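PDB 2P2V: alpha-2,3-sialyltransferase from Campylobacter jejuni, which probably transfers sialic acid from CMP-sialic acid to galactose-terminated acceptors in alpha-2,3 linkage, this chain being the catalytic part of a longer, membrane-associated protein. Local coordinates for residues V72-Y77 and L262-T267. Sequence-based numbering, arbitrary orientation.
Sequences VFLQQY and LLTDNT. With EDO (1,2-ethanediol), chain C.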
loop_
_atom_site.group_PDB
_atom_site.type_symbol
_atom_site.label_atom_id
_atom_site.label_comp_id
_atom_site.label_asym_id
_atom_site.label_seq_id
_atom_site.Cartn_x
_atom_site.Cartn_y
_atom_site.Cartn_z
ATOM N N VAL A 72 -19.693 -14.589 -9.736
ATOM C CA VAL A 72 -21.000 -14.045 -10.082
ATOM C C VAL A 72 -21.337 -12.903 -9.164
ATOM O O VAL A 72 -22.469 -12.481 -9.113
ATOM C CB VAL A 72 -22.130 -15.123 -9.962
ATOM C CG1 VAL A 72 -21.926 -16.206 -11.070
ATOM C CG2 VAL A 72 -22.063 -15.816 -8.589
ATOM N N PHE A 73 -20.341 -12.329 -8.495
ATOM C CA PHE A 73 -20.697 -11.236 -7.519
ATOM C C PHE A 73 -21.366 -10.054 -8.155
ATOM O O PHE A 73 -22.278 -9.451 -7.599
ATOM C CB PHE A 73 -19.461 -10.788 -6.717
ATOM C CG PHE A 73 -19.832 -9.993 -5.492
ATOM C CD1 PHE A 73 -20.234 -10.673 -4.320
ATOM C CD2 PHE A 73 -19.856 -8.616 -5.528
ATOM C CE1 PHE A 73 -20.611 -9.938 -3.201
ATOM C CE2 PHE A 73 -20.253 -7.855 -4.384
ATOM C CZ PHE A 73 -20.630 -8.571 -3.229
ATOM N N LEU A 74 -20.870 -9.648 -9.343
ATOM C CA LEU A 74 -21.489 -8.495 -9.996
ATOM C C LEU A 74 -22.992 -8.657 -10.157
ATOM O O LEU A 74 -23.744 -7.736 -9.852
ATOM C CB LEU A 74 -20.827 -8.278 -11.397
ATOM C CG LEU A 74 -21.332 -7.053 -12.199
ATOM C CD1 LEU A 74 -20.645 -5.795 -11.805
ATOM C CD2 LEU A 74 -20.968 -7.350 -13.684
ATOM N N GLN A 75 -23.427 -9.800 -10.716
ATOM C CA GLN A 75 -24.859 -10.047 -10.896
ATOM C C GLN A 75 -25.580 -10.219 -9.531
ATOM O O GLN A 75 -26.675 -9.687 -9.319
ATOM C CB GLN A 75 -25.069 -11.277 -11.774
ATOM C CG GLN A 75 -24.518 -11.060 -13.202
ATOM C CD GLN A 75 -23.037 -11.411 -13.388
ATOM O OE1 GLN A 75 -22.275 -11.563 -12.426
ATOM N NE2 GLN A 75 -22.616 -11.536 -14.671
ATOM N N GLN A 76 -24.933 -10.899 -8.589
ATOM C CA GLN A 76 -25.644 -11.164 -7.322
ATOM C C GLN A 76 -25.815 -9.878 -6.522
ATOM O O GLN A 76 -26.827 -9.698 -5.787
ATOM C CB GLN A 76 -24.852 -12.149 -6.470
ATOM C CG GLN A 76 -24.725 -13.568 -6.956
ATOM C CD GLN A 76 -26.001 -14.357 -6.925
ATOM O OE1 GLN A 76 -27.110 -13.823 -7.045
ATOM N NE2 GLN A 76 -25.849 -15.659 -6.720
ATOM N N TYR A 77 -24.807 -9.013 -6.567
ATOM C CA TYR A 77 -24.906 -7.697 -5.867
ATOM C C TYR A 77 -26.117 -6.908 -6.375
ATOM O O TYR A 77 -26.907 -6.402 -5.630
ATOM C CB TYR A 77 -23.615 -6.906 -6.093
ATOM C CG TYR A 77 -23.560 -5.577 -5.369
ATOM C CD1 TYR A 77 -23.207 -5.520 -4.010
ATOM C CD2 TYR A 77 -23.886 -4.393 -6.011
ATOM C CE1 TYR A 77 -23.167 -4.287 -3.338
ATOM C CE2 TYR A 77 -23.835 -3.136 -5.338
ATOM C CZ TYR A 77 -23.442 -3.116 -4.027
ATOM O OH TYR A 77 -23.403 -1.874 -3.444
ATOM N N LEU A 262 -30.401 -11.869 -11.644
ATOM C CA LEU A 262 -30.552 -10.784 -12.633
ATOM C C LEU A 262 -29.359 -10.622 -13.545
ATOM O O LEU A 262 -28.204 -10.800 -13.169
ATOM C CB LEU A 262 -30.844 -9.465 -11.928
ATOM C CG LEU A 262 -32.084 -9.452 -11.020
ATOM C CD1 LEU A 262 -32.406 -8.044 -10.598
ATOM C CD2 LEU A 262 -33.325 -10.141 -11.664
ATOM N N LEU A 263 -29.638 -10.234 -14.786
ATOM C CA LEU A 263 -28.581 -9.995 -15.753
ATOM C C LEU A 263 -28.250 -8.515 -15.679
ATOM O O LEU A 263 -29.087 -7.715 -15.294
ATOM C CB LEU A 263 -29.125 -10.302 -17.167
ATOM C CG LEU A 263 -28.841 -11.664 -17.834
ATOM C CD1 LEU A 263 -28.674 -12.870 -16.939
ATOM C CD2 LEU A 263 -29.847 -11.908 -19.013
ATOM N N THR A 264 -27.068 -8.123 -16.137
ATOM C CA THR A 264 -26.714 -6.711 -16.092
ATOM C C THR A 264 -26.729 -6.159 -17.519
ATOM O O THR A 264 -26.447 -6.884 -18.443
ATOM C CB THR A 264 -25.329 -6.533 -15.455
ATOM O OG1 THR A 264 -24.391 -7.338 -16.165
ATOM C CG2 THR A 264 -25.362 -7.067 -13.997
ATOM N N ASP A 265 -27.038 -4.887 -17.665
ATOM C CA ASP A 265 -26.874 -4.180 -18.945
ATOM C C ASP A 265 -25.407 -3.868 -19.230
ATOM O O ASP A 265 -24.619 -3.618 -18.313
ATOM C CB ASP A 265 -27.664 -2.891 -18.903
ATOM C CG ASP A 265 -29.165 -3.118 -19.051
ATOM O OD1 ASP A 265 -29.558 -4.194 -19.548
ATOM O OD2 ASP A 265 -29.949 -2.219 -18.685
ATOM N N ASN A 266 -25.050 -3.858 -20.509
ATOM C CA ASN A 266 -23.723 -3.536 -20.962
ATOM C C ASN A 266 -23.381 -2.032 -20.874
ATOM O O ASN A 266 -23.092 -1.362 -21.884
ATOM C CB ASN A 266 -23.586 -4.042 -22.390
ATOM C CG ASN A 266 -22.163 -4.005 -22.890
ATOM O OD1 ASN A 266 -21.882 -3.410 -23.951
ATOM N ND2 ASN A 266 -21.255 -4.668 -22.165
ATOM N N THR A 267 -23.423 -1.466 -19.662
ATOM C CA THR A 267 -22.957 -0.100 -19.442
ATOM C C THR A 267 -21.414 0.023 -19.531
ATOM O O THR A 267 -20.696 -0.993 -19.633
ATOM C CB THR A 267 -23.384 0.366 -18.041
ATOM O OG1 THR A 267 -22.728 -0.479 -17.093
ATOM C CG2 THR A 267 -24.886 0.283 -17.874
HETATM C C1 EDO C . -28.506 -3.572 -14.374
HETATM O O1 EDO C . -27.320 -3.233 -15.117
HETATM C C2 EDO C . -29.794 -3.313 -15.124
HETATM O O2 EDO C . -29.845 -4.377 -16.054
#
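Van der Waals packing joins Gln75, on the first turn of helix 73-85, to the loop 262-267, extended through Asp265, with no hydrogen bond between the two segments. The carbonyl O of Leu262 lies 3.5 Å from Gln75 CB and 3.7 Å from Gln75 CG, so this oxygen lies against the first two methylenes of the glutamine. Further along, Thr264 crosses the Gln75 side chain at about a right angle, its CG2 4.2 Å from Gln75 CG. The methyl lies anti to the carbonyl carbon while OG1 sits between N and C (chi1 55°), and this rotation sets the hydrophobic branch against glutamine methylene and the hydroxyl near Leu74, 4.2 Å from Leu74 CD2. Threonine suits the place because its methyl packs on the glutamine methylene while its hydroxyl makes a weak hydrogen bond with Lys274.

Thr79, one helical turn beyond Gln75, bonds through its hydroxyl to both Gln75 O and Leu262 N, tying loop to helix. A 1,2-ethanediol, probably from the crystallisation liquor, accepts a bond from Asp265 N to its O1 at 3.1 Å (157°).

Thr267, with the short hydroxyl side chain that suits an N-cap, caps the helix that follows. The contact thus packs the loop leading into the C-terminal helix against helix 73-85, which follows strand 62-68 of the parallel sheet and borders the donor-sugar pocket of this Rossmann-like sialyltransferase fold, where Val72, at the helix N-cap, and Gln76, in its first turns, touch the bound CMP-sialic acid analogue.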